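Local coordinates for protein GH127 beta-L-arabinofuranoside (Geobacillus stearothermophilus, PDB 4QK0) that probably hydrolyses beta-L-arabinofuranosidic bonds, releasing L-arabinose, as a member of glycoside hydrolase family 127, at residues 190-193 with 194-197; 214-217 with 218-222. All coordinates share one frame; numbering follows the deposited sequence.

Interaction 1 of 2, residues 190-193 with 194-197; sequences GHQE and IELA
E193 takes the N-cap position of helix 194-205, and its contacts with E195, L196 and A197 make up the start of that helix in the catalytic domain, probably an (alpha/alpha)6 barrel as in relatives. The first helical bond runs from A197 N to E193 O (3.1 Å). The backbone N-H of E193 is taken by the side chain of E195: E193 N lies 2.9 Å from E195 OE1, with an N-H...O angle of 157°, and meets the oxygen nearly along its C-O axis. The carboxylate of E195 reaches back because CG stands beside its own backbone N (chi1 -53°) and the chain bends at chi2. The same oxygen, E195 OE1, rests 3.5 Å from Q192 CB. The amide of Q192 leads away from the helix and bonds Q251.

E193's own side chain, bent at chi2, lies across that of L196, with OE1 3.8 Å from L196 CD2 and about as far from CD1, while OE2 approaches the methyl of A197 and also lies near the carboxylate of E149 on helix 140-158. A water takes up the backbone N-H of I194 at the first turn; it accepts from I194 N at 2.9 Å and donates to H191 O at 2.8 Å, tying helix to loop. Just upstream, H191 ND1 donates to Q192 O (2.8 Å), close to the plane of the imidazole, which fixes how the ring is turned.

The whole contact is buried: helix 140-158 packs on E193, I194 and L196, helix 266-283 on Q192 and E195, and helix 208-220 on I194 and E195.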
ATOM      1  N   GLY A 190     -23.223  -5.311 -15.184  1.00 25.35           N
ATOM      2  CA  GLY A 190     -22.176  -4.733 -14.349  1.00 24.12           C
ATOM      3  C   GLY A 190     -20.820  -5.195 -14.764  1.00 20.56           C
ATOM      4  O   GLY A 190     -19.818  -4.516 -14.540  1.00 21.89           O
ATOM      5  N   HIS A 191     -20.780  -6.322 -15.458  1.00 19.94           N
ATOM      6  CA  HIS A 191     -19.545  -6.766 -16.043  1.00 19.15           C
ATOM      7  C   HIS A 191     -19.685  -6.940 -17.541  1.00 22.35           C
ATOM      8  O   HIS A 191     -20.252  -7.927 -18.014  1.00 21.84           O
ATOM      9  CB  HIS A 191     -19.081  -8.077 -15.412  1.00 19.22           C
ATOM     10  CG  HIS A 191     -17.634  -8.364 -15.613  1.00 20.59           C
ATOM     11  ND1 HIS A 191     -16.999  -8.193 -16.823  1.00 20.81           N
ATOM     12  CD2 HIS A 191     -16.684  -8.825 -14.751  1.00 21.17           C
ATOM     13  CE1 HIS A 191     -15.722  -8.534 -16.704  1.00 21.08           C
ATOM     14  NE2 HIS A 191     -15.506  -8.900 -15.450  1.00 20.94           N
ATOM     15  N   GLN A 192     -19.045  -6.023 -18.273  1.00 21.39           N
ATOM     16  CA  GLN A 192     -19.035  -6.043 -19.677  1.00 22.00           C
ATOM     17  C   GLN A 192     -18.428  -7.322 -20.191  1.00 21.49           C
ATOM     18  O   GLN A 192     -17.551  -7.920 -19.554  1.00 23.99           O
ATOM     19  CB  GLN A 192     -18.301  -4.825 -20.233  1.00 22.00           C
ATOM     20  CG  GLN A 192     -18.797  -3.506 -19.705  1.00 22.31           C
ATOM     21  CD  GLN A 192     -18.073  -3.030 -18.438  1.00 24.32           C
ATOM     22  OE1 GLN A 192     -17.908  -3.789 -17.494  1.00 23.37           O
ATOM     23  NE2 GLN A 192     -17.622  -1.767 -18.432  1.00 25.55           N
ATOM     24  N   GLU A 193     -18.937  -7.756 -21.342  1.00 19.86           N
ATOM     25  CA  GLU A 193     -18.552  -8.992 -22.012  1.00 21.04           C
ATOM     26  C   GLU A 193     -19.577  -9.310 -23.123  1.00 20.81           C
ATOM     27  O   GLU A 193     -19.188  -9.750 -24.187  1.00 21.40           O
ATOM     28  CB  GLU A 193     -18.430 -10.210 -21.050  1.00 20.73           C
ATOM     29  CG  GLU A 193     -18.585 -11.586 -21.670  1.00 21.46           C
ATOM     30  CD  GLU A 193     -17.442 -11.981 -22.583  1.00 24.36           C
ATOM     31  OE1 GLU A 193     -16.385 -11.322 -22.586  1.00 22.84           O
ATOM     32  OE2 GLU A 193     -17.586 -12.993 -23.302  1.00 28.66           O
ATOM     33  N   ILE A 194     -20.846  -9.146 -22.841  1.00 22.65           N
ATOM     34  CA  ILE A 194     -21.903  -9.480 -23.824  1.00 26.24           C
ATOM     35  C   ILE A 194     -21.716  -8.660 -25.103  1.00 26.60           C
ATOM     36  O   ILE A 194     -21.926  -9.170 -26.215  1.00 28.40           O
ATOM     37  CB  ILE A 194     -23.315  -9.277 -23.239  1.00 27.73           C
ATOM     38  CG1 ILE A 194     -24.404  -9.855 -24.158  1.00 28.19           C
ATOM     39  CG2 ILE A 194     -23.628  -7.820 -22.998  1.00 28.98           C
ATOM     40  CD1 ILE A 194     -24.314 -11.328 -24.367  1.00 27.09           C
ATOM     41  N   GLU A 195     -21.181  -7.451 -24.953  1.00 26.18           N
ATOM     42  CA  GLU A 195     -21.021  -6.560 -26.093  1.00 24.80           C
ATOM     43  C   GLU A 195     -19.993  -7.104 -27.092  1.00 25.31           C
ATOM     44  O   GLU A 195     -20.304  -7.237 -28.301  1.00 22.93           O
ATOM     45  CB  GLU A 195     -20.693  -5.162 -25.650  1.00 24.72           C
ATOM     46  CG  GLU A 195     -21.666  -4.624 -24.636  1.00 25.79           C
ATOM     47  CD  GLU A 195     -21.271  -4.895 -23.162  1.00 26.23           C
ATOM     48  OE1 GLU A 195     -20.364  -5.732 -22.927  1.00 21.15           O
ATOM     49  OE2 GLU A 195     -21.862  -4.224 -22.268  1.00 24.60           O
ATOM     50  N   LEU A 196     -18.820  -7.518 -26.621  1.00 23.85           N
ATOM     51  CA  LEU A 196     -17.852  -8.106 -27.557  1.00 25.92           C
ATOM     52  C   LEU A 196     -18.291  -9.493 -28.085  1.00 25.64           C
ATOM     53  O   LEU A 196     -17.969  -9.884 -29.200  1.00 27.43           O
ATOM     54  CB  LEU A 196     -16.440  -8.147 -26.946  1.00 27.91           C
ATOM     55  CG  LEU A 196     -16.161  -9.104 -25.764  1.00 27.79           C
ATOM     56  CD1 LEU A 196     -15.796 -10.474 -26.256  1.00 28.45           C
ATOM     57  CD2 LEU A 196     -15.018  -8.605 -24.879  1.00 27.83           C
ATOM     58  N   ALA A 197     -19.016 -10.243 -27.259  1.00 25.34           N
ATOM     59  CA  ALA A 197     -19.455 -11.540 -27.655  1.00 26.05           C
ATOM     60  C   ALA A 197     -20.478 -11.453 -28.797  1.00 24.55           C
ATOM     61  O   ALA A 197     -20.404 -12.170 -29.764  1.00 26.33           O
ATOM     62  CB  ALA A 197     -20.086 -12.260 -26.462  1.00 26.63           C
TER
HETATM   63  O   HOH W   1     -21.933  -8.560 -20.209  1.00 21.25           O

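Interaction 2 of 2, residues 214-217 with 218-222; sequences SQYF and IDQRG
I218, F217 and Y216 build the last turns of helix 208-220 in the alpha-helical catalytic domain, where the i to i+4 ladder runs out at R221. I218 N donates to S214 O at 3.2 Å. I218 CG1, set beside the backbone N (chi1 -67°), passes 3.6 Å from S214 O. The outer part of I218 packs on L279 of helix 266-283 and on E195.

Y216 works on the more open side. Its ring and the amide of Q220, one turn on, lie 20° from parallel; Y216 CE1 is 3.6 Å from Q220 CB, and the hydroxyl passes beside Q220 CG on its way to G187 O. Q220 OE1 bonds R180 and also receives a water that donates to Y216 O, where Q220 N is already bonded.

Q215 and D219 are paired in the same i to i+4 spacing. Q215 NE2 donates to D219 OD1 at 3.1 Å, staying close to its own amide plane but 34° out of the carboxylate plane, on the syn side; a weak bond to OD2 accompanies it. D219 OD1 also forms a salt bridge with R257. With an alanine at D219, the R257 guanidinium would probably lose this carboxylate mate and the Q215 amide would be free to turn.

F217 carries the end of the ladder. One face of its ring has Y216 CD2 3.8 Å above the plane, toward the rim. The N-H of R221 reaches F217 O only weakly. The R221 guanidinium is hydrogen-bonded through NH2 to H250 O and D189 O, and a water relays its NH1 to the F217 carbonyl, lying 2.9 Å from F217 O and 2.8 Å from R221 NH1.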
ATOM      1  N   SER A 214     -25.456  -5.237 -29.443  1.00 22.52           N
ATOM      2  CA  SER A 214     -24.133  -4.813 -28.960  1.00 25.26           C
ATOM      3  C   SER A 214     -24.042  -3.310 -28.894  1.00 28.44           C
ATOM      4  O   SER A 214     -23.754  -2.732 -27.839  1.00 30.52           O
ATOM      5  CB  SER A 214     -23.027  -5.366 -29.861  1.00 24.96           C
ATOM      6  OG  SER A 214     -21.724  -5.019 -29.388  1.00 27.63           O
ATOM      7  N   GLN A 215     -24.393  -2.642 -29.994  1.00 30.42           N
ATOM      8  CA  GLN A 215     -24.426  -1.165 -30.014  1.00 30.51           C
ATOM      9  C   GLN A 215     -25.345  -0.577 -28.974  1.00 27.47           C
ATOM     10  O   GLN A 215     -25.008   0.443 -28.334  1.00 26.77           O
ATOM     11  CB  GLN A 215     -24.849  -0.636 -31.406  1.00 39.72           C
ATOM     12  CG  GLN A 215     -24.626   0.868 -31.573  1.00 45.46           C
ATOM     13  CD  GLN A 215     -23.141   1.205 -31.714  1.00 57.04           C
ATOM     14  OE1 GLN A 215     -22.482   0.703 -32.627  1.00 66.63           O
ATOM     15  NE2 GLN A 215     -22.594   2.034 -30.806  1.00 63.88           N
ATOM     16  N   TYR A 216     -26.522  -1.183 -28.800  1.00 24.15           N
ATOM     17  CA  TYR A 216     -27.445  -0.696 -27.806  1.00 26.47           C
ATOM     18  C   TYR A 216     -26.789  -0.732 -26.394  1.00 27.50           C
ATOM     19  O   TYR A 216     -26.891   0.206 -25.620  1.00 26.82           O
ATOM     20  CB  TYR A 216     -28.798  -1.488 -27.762  1.00 28.01           C
ATOM     21  CG  TYR A 216     -29.388  -1.363 -26.392  1.00 27.89           C
ATOM     22  CD1 TYR A 216     -30.010  -0.207 -25.986  1.00 27.95           C
ATOM     23  CD2 TYR A 216     -29.183  -2.361 -25.438  1.00 27.63           C
ATOM     24  CE1 TYR A 216     -30.484  -0.082 -24.684  1.00 29.48           C
ATOM     25  CE2 TYR A 216     -29.661  -2.245 -24.154  1.00 24.51           C
ATOM     26  CZ  TYR A 216     -30.269  -1.124 -23.771  1.00 26.24           C
ATOM     27  OH  TYR A 216     -30.701  -1.022 -22.455  1.00 32.48           O
ATOM     28  N   PHE A 217     -26.177  -1.854 -26.044  1.00 26.52           N
ATOM     29  CA  PHE A 217     -25.615  -2.002 -24.669  1.00 25.57           C
ATOM     30  C   PHE A 217     -24.510  -0.953 -24.379  1.00 23.46           C
ATOM     31  O   PHE A 217     -24.466  -0.355 -23.334  1.00 20.08           O
ATOM     32  CB  PHE A 217     -25.044  -3.414 -24.507  1.00 23.82           C
ATOM     33  CG  PHE A 217     -26.086  -4.477 -24.172  1.00 22.44           C
ATOM     34  CD1 PHE A 217     -26.929  -4.336 -23.107  1.00 22.16           C
ATOM     35  CD2 PHE A 217     -26.181  -5.607 -24.924  1.00 22.04           C
ATOM     36  CE1 PHE A 217     -27.843  -5.326 -22.774  1.00 23.09           C
ATOM     37  CE2 PHE A 217     -27.068  -6.609 -24.597  1.00 20.91           C
ATOM     38  CZ  PHE A 217     -27.919  -6.473 -23.522  1.00 20.14           C
ATOM     39  N   ILE A 218     -23.665  -0.739 -25.365  1.00 25.88           N
ATOM     40  CA  ILE A 218     -22.633   0.273 -25.301  1.00 28.68           C
ATOM     41  C   ILE A 218     -23.193   1.700 -25.247  1.00 30.62           C
ATOM     42  O   ILE A 218     -22.748   2.495 -24.417  1.00 32.14           O
ATOM     43  CB  ILE A 218     -21.649   0.099 -26.483  1.00 30.34           C
ATOM     44  CG1 ILE A 218     -20.851  -1.202 -26.335  1.00 28.18           C
ATOM     45  CG2 ILE A 218     -20.722   1.282 -26.627  1.00 31.67           C
ATOM     46  CD1 ILE A 218     -19.981  -1.285 -25.100  1.00 30.04           C
ATOM     47  N   ASP A 219     -24.175   2.023 -26.088  1.00 29.22           N
ATOM     48  CA  ASP A 219     -24.722   3.393 -26.088  1.00 30.99           C
ATOM     49  C   ASP A 219     -25.542   3.688 -24.877  1.00 26.27           C
ATOM     50  O   ASP A 219     -25.635   4.836 -24.487  1.00 23.91           O
ATOM     51  CB  ASP A 219     -25.560   3.721 -27.359  1.00 34.19           C
ATOM     52  CG  ASP A 219     -24.726   3.707 -28.608  1.00 35.41           C
ATOM     53  OD1 ASP A 219     -23.479   3.959 -28.534  1.00 37.59           O
ATOM     54  OD2 ASP A 219     -25.319   3.452 -29.686  1.00 43.44           O
ATOM     55  N   GLN A 220     -26.098   2.669 -24.248  1.00 24.12           N
ATOM     56  CA  GLN A 220     -26.960   2.912 -23.096  1.00 24.85           C
ATOM     57  C   GLN A 220     -26.204   3.089 -21.763  1.00 24.58           C
ATOM     58  O   GLN A 220     -26.698   3.723 -20.835  1.00 24.80           O
ATOM     59  CB  GLN A 220     -27.910   1.758 -22.915  1.00 24.94           C
ATOM     60  CG  GLN A 220     -29.051   2.089 -21.986  1.00 25.88           C
ATOM     61  CD  GLN A 220     -29.965   3.196 -22.522  1.00 27.52           C
ATOM     62  OE1 GLN A 220     -30.085   3.406 -23.715  1.00 30.77           O
ATOM     63  NE2 GLN A 220     -30.620   3.886 -21.621  1.00 25.80           N
ATOM     64  N   ARG A 221     -25.004   2.522 -21.694  1.00 27.43           N
ATOM     65  CA  ARG A 221     -24.190   2.553 -20.481  1.00 25.42           C
ATOM     66  C   ARG A 221     -23.893   3.959 -20.052  1.00 26.12           C
ATOM     67  O   ARG A 221     -23.429   4.800 -20.841  1.00 26.36           O
ATOM     68  CB  ARG A 221     -22.888   1.792 -20.676  1.00 26.18           C
ATOM     69  CG  ARG A 221     -22.330   1.241 -19.402  1.00 26.93           C
ATOM     70  CD  ARG A 221     -20.997   0.549 -19.623  1.00 27.70           C
ATOM     71  NE  ARG A 221     -20.646  -0.217 -18.422  1.00 24.44           N
ATOM     72  CZ  ARG A 221     -21.154  -1.412 -18.104  1.00 26.80           C
ATOM     73  NH1 ARG A 221     -22.054  -1.986 -18.900  1.00 26.80           N
ATOM     74  NH2 ARG A 221     -20.769  -2.036 -16.988  1.00 23.98           N
ATOM     75  N   GLY A 222     -24.156   4.212 -18.780  1.00 28.71           N
ATOM     76  CA  GLY A 222     -23.817   5.499 -18.191  1.00 33.05           C
ATOM     77  C   GLY A 222     -24.841   6.590 -18.419  1.00 33.21           C
ATOM     78  O   GLY A 222     -24.674   7.686 -17.923  1.00 32.83           O
TER
HETATM   79  O   HOH W   2     -28.711   2.831 -26.129  1.00 45.15           O
HETATM   80  O   HOH W   3     -22.626  -1.804 -21.635  1.00 20.69           O

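Interactions 1 and 2 lie on consecutive helices of the catalytic domain, with centres about 10 Å apart. Interaction 1 starts helix 194-205 and is wholly buried; interaction 2 finishes helix 208-220 and is partly exposed. At the start, a carboxylate and a water take up backbone N-H groups; at the end, a weak bond and a water meet a backbone carbonyl, while side-chain pairs one turn apart line the more open flank. The two meet directly: S214 OG lies 2.9 Å from E195 O, probably hydrogen-bonded, E195 CG packs 3.6 Å from F217 CB, and the R221 guanidinium lies against the Q192 amide. Both also pack on helix 266-283.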